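Local coordinates for kelch-like protein 7 (Homo sapiens, PDB 3II7) that acts, as the full-length protein whose kelch-repeat domain is this chain, as the substrate-specific adapter of a CUL3-based E3 ubiquitin ligase, at residues A16-G19 / S25-Y28; E44-A49 / R71-N76; D48-F53 / Y59-S64. All blocks are in the same frame, centred on the assembly; numbering follows the deposited sequence. Where two conformers were deposited one is given.

Overall arrangement
From the N terminus, interaction 1 comes first, in series before the others: 16-19 turns back onto 25-28 and closes a hairpin of Kelch 1, in the propeller blade that strand 290-295 from the C terminus completes. The chain then leaves strand 35-38 for the next blade. Residues 44-49 start interaction 2, whose loop closes only at 71-76, the third strand of that blade. Interaction 3 starts from the end of 44-49, sharing Asp48 and Ala49, and closes at 59-64 within that longer loop, so the two nest. Their centres lie about 5 Å apart, and Ile60 N sits 2.8 Å from Asp73 O. Phe18 of interaction 1 packs on Ile60, tying the two blades together.

Interaction 1: residues A16-G19 / S25-Y28; sequences ALFG and SCRY. With EDO (1,2-ethanediol), chain B; EDO (1,2-ethanediol), chain E.
Ala16-Phe18 and Cys26-Tyr28 run antiparallel, their short axes 4.7 Å apart at closest approach, with Leu17 and Arg27 as the hydrogen-bonded pair: Leu17 N gives to Arg27 O at 2.8 Å, and Arg27 N returns a bond to Leu17 O. Ala16, Phe18, Cys26 and Tyr28 share one face. There Cys26 SG lies oblique to the Phe18 ring, 3.8 Å from Phe18 CD2, a sulfur-aromatic contact. With SG anti to its own carbonyl carbon (chi1 -60°), the sulfur also reaches the start of the turn and accepts from Gly19 N at 3.5 Å. A valine in place of Cys26 would probably leave Gly19 N without its sulfur acceptor and the Phe18 ring without its sulfur neighbour. Ala16 CB meets the Tyr28 ring at CD1, 3.9 Å away. The other face carries Leu17, against Trp36, and Arg27, which leads away; its NE makes a salt bridge with Asp38, while NH1 gives to O1 of a 1,2-ethanediol at 2.9 Å, in the guanidinium plane. In this hairpin of a kelch propeller blade, sulfur and ring meet on one face, where Phe18 packs on Val58 and Ile60 of the neighbouring blade, while the Arg27-Asp38 pair settles charge on the other.

Interaction 2: residues E44-A49 / R71-N76; sequences EKRRDA and RMDCYN. With EDO (1,2-ethanediol), chain G; EDO (1,2-ethanediol), chain H; EDO (1,2-ethanediol), chain M.
Arg46 reaches strand 71-76 with an extended side chain and spends its guanidinium on two acceptors of that strand. NH1 and NH2 converge end-on upon one atom, Arg71 O, with Arg46 NH2 at 2.8 Å and the more bent bond from NH1 at 3.1 Å; NH1 meets that carbonyl almost head-on, whereas NH2 lies above its plane. The second hydrogen-bonding direction of Arg46 NH2 goes to Asp73 OD2, a salt bridge of 2.9 Å with an N-H...O angle of 160°. The carboxylate is met from above its plane, the two flat groups standing 90° apart. A water accepts from Arg46 NE and donates to Asp73 OD2, while NH1 also bonds Gly62 O. This salt-bridge network ties the incoming loop of a kelch blade to its third strand, across the second. Arg71 grips the same carboxylate side-on: Arg71 NE gives to Asp73 OD1 at 2.7 Å and NH2 to OD2, both on syn lone pairs. OD1 takes a further bond from Ser84. Two arginines on one carboxylate would probably favour its charged form. Arg46 N gives to one 1,2-ethanediol, and Arg46 O accepts from that molecule and from another, whose O1 also accepts from Ala49 N at 2.8 Å.

Interaction 3: residues D48-F53 / Y59-S64; sequences DAACVF and YILGGS. With EDO (1,2-ethanediol), chain H.
Val52 and Tyr59 hold one end of the hairpin, Ala50 and Leu61 the other, each an antiparallel hydrogen-bonded pair. Tyr59 N gives to Val52 O at 2.8 Å, and Leu61 N to Ala50 O at 3.0 Å. These bonds and the face carrying these four side chains are the tightly packed part. Val52 CG1, in one of two deposited conformers, sits against Tyr59 CB at 3.9 Å, and the edge of the Tyr59 ring runs beside the Val52 carbonyl oxygen. Leu61 carries CG between its backbone N and carbonyl carbon (chi1 57°), swinging the isobutyl group over the partner strand, where CD1 approaches Ala50 CB at 4.2 Å. The opposite face is thinner: Cys51 CB and Ile60 CG1 stay 4.3 Å apart. Between the backbones, Cys51 CA makes a CA-H...O contact with Tyr59 O at 3.0 Å.

Toward Asp48 and Gly63 the contact changes character. The solvent side is Asp48, exposed, and Ala49, partly so, yet Ala49 CB comes within 3.3 Å of Leu61 O and close to Gly62 O. Gly62 and Gly63, both at positive phi, form the double glycine familiar from kelch repeats. Gly63 lies so close under the 48-49 backbone that a beta carbon there would run into Ala49 CB.

Kelch 1 and Kelch 2 meet in this hairpin, the inner two strands of the blade. Its Val52-Leu61 face packs on strands 96-100 and 103-107 of the following blade, through Ala97, Ala99 and Ile104. Cys51 and Ile60 lie against Leu290 of strand 290-295 in the preceding blade, while strand 71-76 continues the sheet beyond 57-61.

Interaction 1: residues A16-G19 / S25-Y28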
loop_
_atom_site.group_PDB
_atom_site.type_symbol
_atom_site.label_atom_id
_atom_site.label_comp_id
_atom_site.label_asym_id
_atom_site.label_seq_id
_atom_site.Cartn_x
_atom_site.Cartn_y
_atom_site.Cartn_z
ATOM N N ALA A 16 5.547 3.937 9.233
ATOM C CA ALA A 16 6.405 2.788 9.558
ATOM C C ALA A 16 6.793 2.071 8.289
ATOM O O ALA A 16 5.950 1.783 7.440
ATOM C CB ALA A 16 5.688 1.851 10.476
ATOM N N LEU A 17 8.088 1.787 8.167
ATOM C CA LEU A 17 8.637 1.089 6.997
ATOM C C LEU A 17 9.269 -0.208 7.467
ATOM O O LEU A 17 10.042 -0.207 8.438
ATOM C CB LEU A 17 9.657 1.958 6.286
ATOM C CG LEU A 17 9.076 3.138 5.476
ATOM C CD1 LEU A 17 8.507 4.199 6.371
ATOM C CD2 LEU A 17 10.143 3.726 4.561
ATOM N N PHE A 18 8.925 -1.311 6.802
ATOM C CA PHE A 18 9.432 -2.633 7.189
ATOM C C PHE A 18 10.185 -3.286 6.082
ATOM O O PHE A 18 9.631 -3.497 4.990
ATOM C CB PHE A 18 8.308 -3.539 7.643
ATOM C CG PHE A 18 7.568 -3.027 8.873
ATOM C CD1 PHE A 18 6.459 -2.169 8.733
ATOM C CD2 PHE A 18 7.996 -3.366 10.148
ATOM C CE1 PHE A 18 5.790 -1.691 9.834
ATOM C CE2 PHE A 18 7.329 -2.897 11.264
ATOM C CZ PHE A 18 6.209 -2.050 11.108
ATOM N N GLY A 19 11.442 -3.655 6.359
ATOM C CA GLY A 19 12.328 -4.194 5.341
ATOM C C GLY A 19 13.202 -5.322 5.789
ATOM O O GLY A 19 14.279 -5.505 5.239
ATOM N N SER A 25 16.754 -1.721 8.991
ATOM C CA SER A 25 15.899 -2.135 7.877
ATOM C C SER A 25 14.402 -2.005 8.188
ATOM O O SER A 25 13.571 -2.142 7.285
ATOM C CB SER A 25 16.228 -3.549 7.433
ATOM O OG SER A 25 15.783 -4.492 8.377
ATOM N N CYS A 26 14.057 -1.725 9.454
ATOM C CA CYS A 26 12.676 -1.308 9.804
ATOM C C CYS A 26 12.773 -0.037 10.628
ATOM O O CYS A 26 13.575 0.026 11.553
ATOM C CB CYS A 26 11.928 -2.378 10.593
ATOM S SG CYS A 26 11.717 -3.942 9.789
ATOM N N ARG A 27 12.013 0.996 10.238
ATOM C CA ARG A 27 12.126 2.309 10.865
ATOM C C ARG A 27 10.811 3.077 10.818
ATOM O O ARG A 27 9.981 2.866 9.909
ATOM C CB ARG A 27 13.215 3.150 10.170
ATOM C CG ARG A 27 14.587 2.501 10.019
ATOM C CD ARG A 27 15.650 3.517 9.612
ATOM N NE ARG A 27 16.395 4.027 10.761
ATOM C CZ ARG A 27 17.327 4.981 10.717
ATOM N NH1 ARG A 27 17.637 5.569 9.559
ATOM N NH2 ARG A 27 17.953 5.353 11.843
ATOM N N TYR A 28 10.628 3.963 11.807
ATOM C CA TYR A 28 9.580 4.958 11.756
ATOM C C TYR A 28 10.154 6.216 11.172
ATOM O O TYR A 28 11.256 6.653 11.568
ATOM C CB TYR A 28 9.108 5.343 13.155
ATOM C CG TYR A 28 8.278 4.357 13.904
ATOM C CD1 TYR A 28 7.043 3.953 13.433
ATOM C CD2 TYR A 28 8.704 3.857 15.123
ATOM C CE1 TYR A 28 6.274 3.076 14.135
ATOM C CE2 TYR A 28 7.920 2.986 15.840
ATOM C CZ TYR A 28 6.713 2.594 15.331
ATOM O OH TYR A 28 5.896 1.720 16.022
HETATM C C1 EDO B . 15.106 -3.988 11.753
HETATM O O1 EDO B . 15.382 -2.599 12.061
HETATM C C2 EDO B . 16.174 -4.909 12.330
HETATM O O2 EDO B . 15.952 -5.232 13.707
HETATM C C1 EDO E . 16.495 6.405 6.043
HETATM O O1 EDO E . 16.706 5.222 6.852
HETATM C C2 EDO E . 17.756 6.736 5.273
HETATM O O2 EDO E . 18.849 6.836 6.208
#

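Interaction 2: residues E44-A49 / R71-N76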
loop_
_atom_site.group_PDB
_atom_site.type_symbol
_atom_site.label_atom_id
_atom_site.label_comp_id
_atom_site.label_asym_id
_atom_site.label_seq_id
_atom_site.Cartn_x
_atom_site.Cartn_y
_atom_site.Cartn_z
ATOM N N GLU A 44 12.843 -12.104 8.817
ATOM C CA GLU A 44 13.513 -11.808 7.566
ATOM C C GLU A 44 12.542 -11.176 6.569
ATOM O O GLU A 44 11.321 -11.344 6.683
ATOM C CB GLU A 44 14.105 -13.079 6.988
ATOM C CG GLU A 44 15.248 -13.623 7.812
ATOM C CD GLU A 44 16.043 -14.686 7.083
ATOM O OE1 GLU A 44 15.461 -15.401 6.235
ATOM O OE2 GLU A 44 17.257 -14.798 7.357
ATOM N N LYS A 45 13.097 -10.469 5.591
ATOM C CA LYS A 45 12.335 -9.827 4.549
ATOM C C LYS A 45 11.449 -10.828 3.839
ATOM O O LYS A 45 11.880 -11.953 3.559
ATOM C CB LYS A 45 13.264 -9.292 3.458
ATOM C CG LYS A 45 14.197 -8.218 3.831
ATOM C CD LYS A 45 15.316 -8.072 2.767
ATOM C CE LYS A 45 14.878 -7.233 1.600
ATOM N NZ LYS A 45 14.842 -5.809 1.992
ATOM N N ARG A 46 10.235 -10.380 3.521
ATOM C CA ARG A 46 9.332 -11.096 2.641
ATOM C C ARG A 46 9.379 -10.473 1.263
ATOM O O ARG A 46 9.512 -9.234 1.133
ATOM C CB ARG A 46 7.899 -10.965 3.125
ATOM C CG ARG A 46 7.618 -11.569 4.452
ATOM C CD ARG A 46 6.146 -11.601 4.734
ATOM N NE ARG A 46 5.871 -12.069 6.086
ATOM C CZ ARG A 46 4.767 -12.727 6.468
ATOM N NH1 ARG A 46 3.807 -13.030 5.600
ATOM N NH2 ARG A 46 4.636 -13.111 7.723
ATOM N N ARG A 47 9.237 -11.305 0.240
ATOM C CA ARG A 47 9.052 -10.831 -1.138
ATOM C C ARG A 47 7.574 -10.582 -1.419
ATOM O O ARG A 47 6.775 -11.472 -1.245
ATOM C CB ARG A 47 9.556 -11.881 -2.133
ATOM C CG ARG A 47 9.390 -11.495 -3.598
ATOM C CD ARG A 47 9.642 -12.682 -4.553
ATOM N NE ARG A 47 10.986 -13.219 -4.384
ATOM C CZ ARG A 47 11.297 -14.336 -3.707
ATOM N NH1 ARG A 47 10.358 -15.085 -3.126
ATOM N NH2 ARG A 47 12.567 -14.714 -3.619
ATOM N N ASP A 48 7.246 -9.373 -1.890
ATOM C CA ASP A 48 5.923 -9.055 -2.402
ATOM C C ASP A 48 4.781 -9.344 -1.405
ATOM O O ASP A 48 3.780 -9.951 -1.752
ATOM C CB ASP A 48 5.707 -9.773 -3.736
ATOM C CG ASP A 48 6.665 -9.261 -4.833
ATOM O OD1 ASP A 48 7.011 -8.049 -4.799
ATOM O OD2 ASP A 48 7.054 -10.062 -5.682
ATOM N N ALA A 49 4.977 -8.926 -0.162
ATOM C CA ALA A 49 3.913 -9.010 0.878
ATOM C C ALA A 49 3.123 -7.699 0.956
ATOM O O ALA A 49 3.242 -6.816 0.077
ATOM C CB ALA A 49 4.539 -9.365 2.243
ATOM N N ARG A 71 2.100 -17.593 7.529
ATOM C CA ARG A 71 2.010 -16.917 8.797
ATOM C C ARG A 71 1.823 -15.407 8.608
ATOM O O ARG A 71 2.393 -14.819 7.697
ATOM C CB ARG A 71 3.327 -17.127 9.510
ATOM C CG ARG A 71 3.369 -16.674 10.913
ATOM C CD ARG A 71 4.756 -16.991 11.512
ATOM N NE ARG A 71 5.778 -16.120 10.964
ATOM C CZ ARG A 71 6.743 -16.469 10.119
ATOM N NH1 ARG A 71 6.925 -17.737 9.731
ATOM N NH2 ARG A 71 7.566 -15.538 9.677
ATOM N N MET A 72 1.074 -14.780 9.529
ATOM C CA MET A 72 0.923 -13.306 9.589
ATOM C C MET A 72 1.716 -12.836 10.784
ATOM O O MET A 72 1.497 -13.307 11.896
ATOM C CB MET A 72 -0.577 -12.956 9.779
ATOM C CG MET A 72 -0.914 -11.514 9.954
ATOM S SD MET A 72 -2.672 -11.258 9.550
ATOM C CE MET A 72 -3.454 -12.054 10.943
ATOM N N ASP A 73 2.659 -11.938 10.557
ATOM C CA ASP A 73 3.469 -11.395 11.657
ATOM C C ASP A 73 2.896 -10.054 12.080
ATOM O O ASP A 73 2.522 -9.232 11.231
ATOM C CB ASP A 73 4.923 -11.318 11.237
ATOM C CG ASP A 73 5.530 -12.681 11.040
ATOM O OD1 ASP A 73 5.208 -13.615 11.838
ATOM O OD2 ASP A 73 6.324 -12.847 10.067
ATOM N N CYS A 74 2.795 -9.850 13.385
ATOM C CA CYS A 74 2.053 -8.719 13.936
ATOM C C CYS A 74 2.949 -7.959 14.881
ATOM O O CYS A 74 3.565 -8.557 15.789
ATOM C CB CYS A 74 0.827 -9.207 14.671
ATOM S SG CYS A 74 -0.232 -10.375 13.747
ATOM N N TYR A 75 3.004 -6.653 14.700
ATOM C CA TYR A 75 3.816 -5.804 15.558
ATOM C C TYR A 75 2.931 -4.865 16.341
ATOM O O TYR A 75 2.253 -4.006 15.746
ATOM C CB TYR A 75 4.788 -5.023 14.723
ATOM C CG TYR A 75 5.652 -4.071 15.514
ATOM C CD1 TYR A 75 6.569 -4.549 16.452
ATOM C CD2 TYR A 75 5.575 -2.683 15.305
ATOM C CE1 TYR A 75 7.375 -3.664 17.176
ATOM C CE2 TYR A 75 6.403 -1.794 16.017
ATOM C CZ TYR A 75 7.283 -2.293 16.941
ATOM O OH TYR A 75 8.059 -1.447 17.655
ATOM N N ASN A 76 2.920 -5.036 17.662
ATOM C CA ASN A 76 2.206 -4.152 18.535
ATOM C C ASN A 76 3.075 -2.902 18.766
ATOM O O ASN A 76 4.152 -2.975 19.384
ATOM C CB ASN A 76 1.855 -4.831 19.848
ATOM C CG ASN A 76 0.994 -3.948 20.728
ATOM O OD1 ASN A 76 1.384 -2.837 21.057
ATOM N ND2 ASN A 76 -0.209 -4.427 21.072
HETATM C C1 EDO G . 9.404 -6.883 4.770
HETATM O O1 EDO G . 8.960 -8.239 4.856
HETATM C C2 EDO G . 9.446 -6.398 3.324
HETATM O O2 EDO G . 10.406 -7.165 2.553
HETATM C C1 EDO H . 6.946 -6.248 0.408
HETATM O O1 EDO H . 7.304 -7.606 0.640
HETATM C C2 EDO H . 7.334 -5.766 -0.970
HETATM O O2 EDO H . 6.630 -4.544 -1.231
HETATM C C1 EDO M . 17.989 -11.129 5.764
HETATM O O1 EDO M . 18.226 -11.010 7.167
HETATM C C2 EDO M . 17.062 -10.012 5.267
HETATM O O2 EDO M . 16.090 -9.663 6.246
HETATM O O HOH W 1 7.690 -11.543 8.234
#

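Interaction 3: residues D48-F53 / Y59-S64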
loop_
_atom_site.group_PDB
_atom_site.type_symbol
_atom_site.label_atom_id
_atom_site.label_comp_id
_atom_site.label_asym_id
_atom_site.label_seq_id
_atom_site.Cartn_x
_atom_site.Cartn_y
_atom_site.Cartn_z
ATOM N N ASP A 48 7.246 -9.373 -1.890
ATOM C CA ASP A 48 5.923 -9.055 -2.402
ATOM C C ASP A 48 4.781 -9.344 -1.405
ATOM O O ASP A 48 3.780 -9.951 -1.752
ATOM C CB ASP A 48 5.707 -9.773 -3.736
ATOM C CG ASP A 48 6.665 -9.261 -4.833
ATOM O OD1 ASP A 48 7.011 -8.049 -4.799
ATOM O OD2 ASP A 48 7.054 -10.062 -5.682
ATOM N N ALA A 49 4.977 -8.926 -0.162
ATOM C CA ALA A 49 3.913 -9.010 0.878
ATOM C C ALA A 49 3.123 -7.699 0.956
ATOM O O ALA A 49 3.242 -6.816 0.077
ATOM C CB ALA A 49 4.539 -9.365 2.243
ATOM N N ALA A 50 2.273 -7.601 1.972
ATOM C CA ALA A 50 1.475 -6.409 2.240
ATOM C C ALA A 50 1.428 -6.156 3.725
ATOM O O ALA A 50 1.664 -7.062 4.517
ATOM C CB ALA A 50 0.052 -6.572 1.698
ATOM N N CYS A 51 1.132 -4.910 4.105
ATOM C CA CYS A 51 0.976 -4.599 5.522
ATOM C C CYS A 51 -0.228 -3.708 5.747
ATOM O O CYS A 51 -0.739 -3.102 4.801
ATOM C CB CYS A 51 2.225 -3.981 6.101
ATOM S SG CYS A 51 2.427 -2.274 5.750
ATOM N N VAL A 52 -0.724 -3.683 6.974
ATOM C CA VAL A 52 -1.877 -2.873 7.300
ATOM C C VAL A 52 -1.845 -2.591 8.796
ATOM O O VAL A 52 -1.392 -3.423 9.570
ATOM C CB VAL A 52 -3.217 -3.599 6.869
ATOM C CG1 VAL A 52 -3.181 -5.085 7.290
ATOM C CG2 VAL A 52 -4.448 -2.905 7.426
ATOM N N PHE A 53 -2.309 -1.407 9.176
ATOM C CA PHE A 53 -2.368 -1.027 10.573
ATOM C C PHE A 53 -3.798 -0.989 11.074
ATOM O O PHE A 53 -4.676 -0.422 10.406
ATOM C CB PHE A 53 -1.733 0.331 10.769
ATOM C CG PHE A 53 -1.791 0.817 12.162
ATOM C CD1 PHE A 53 -0.898 0.330 13.118
ATOM C CD2 PHE A 53 -2.723 1.771 12.548
ATOM C CE1 PHE A 53 -0.944 0.818 14.428
ATOM C CE2 PHE A 53 -2.780 2.232 13.862
ATOM C CZ PHE A 53 -1.899 1.771 14.785
ATOM N N TYR A 59 0.003 -5.465 10.827
ATOM C CA TYR A 59 -0.078 -6.844 10.325
ATOM C C TYR A 59 0.704 -6.942 9.036
ATOM O O TYR A 59 0.496 -6.120 8.092
ATOM C CB TYR A 59 -1.533 -7.235 10.057
ATOM C CG TYR A 59 -2.381 -7.226 11.298
ATOM C CD1 TYR A 59 -2.597 -8.392 12.026
ATOM C CD2 TYR A 59 -2.958 -6.066 11.744
ATOM C CE1 TYR A 59 -3.373 -8.386 13.170
ATOM C CE2 TYR A 59 -3.763 -6.038 12.876
ATOM C CZ TYR A 59 -3.963 -7.200 13.596
ATOM O OH TYR A 59 -4.729 -7.178 14.721
ATOM N N ILE A 60 1.612 -7.921 8.988
ATOM C CA ILE A 60 2.410 -8.205 7.792
ATOM C C ILE A 60 1.966 -9.558 7.278
ATOM O O ILE A 60 2.008 -10.572 8.021
ATOM C CB ILE A 60 3.897 -8.208 8.107
ATOM C CG1 ILE A 60 4.337 -6.794 8.489
ATOM C CG2 ILE A 60 4.739 -8.705 6.860
ATOM C CD1 ILE A 60 5.742 -6.672 8.948
ATOM N N LEU A 61 1.480 -9.579 6.045
ATOM C CA LEU A 61 0.831 -10.783 5.517
ATOM C C LEU A 61 1.139 -11.012 4.035
ATOM O O LEU A 61 1.504 -10.080 3.307
ATOM C CB LEU A 61 -0.684 -10.719 5.811
ATOM C CG LEU A 61 -1.430 -9.499 5.278
ATOM C CD1 LEU A 61 -1.792 -9.684 3.814
ATOM C CD2 LEU A 61 -2.668 -9.246 6.121
ATOM N N GLY A 62 1.018 -12.277 3.609
ATOM C CA GLY A 62 1.289 -12.647 2.235
ATOM C C GLY A 62 2.768 -12.644 1.906
ATOM O O GLY A 62 3.644 -12.576 2.808
ATOM N N GLY A 63 3.063 -12.734 0.619
ATOM C CA GLY A 63 4.415 -12.767 0.166
ATOM C C GLY A 63 5.081 -14.120 0.312
ATOM O O GLY A 63 4.466 -15.124 0.723
ATOM N N SER A 64 6.353 -14.140 -0.026
ATOM C CA SER A 64 7.103 -15.386 -0.093
ATOM C C SER A 64 8.552 -15.185 0.290
ATOM O O SER A 64 9.056 -14.061 0.308
ATOM C CB SER A 64 7.029 -15.948 -1.511
ATOM O OG SER A 64 7.501 -15.000 -2.481
HETATM C C1 EDO H . 6.946 -6.248 0.408
HETATM O O1 EDO H . 7.304 -7.606 0.640
HETATM C C2 EDO H . 7.334 -5.766 -0.970
HETATM O O2 EDO H . 6.630 -4.544 -1.231
#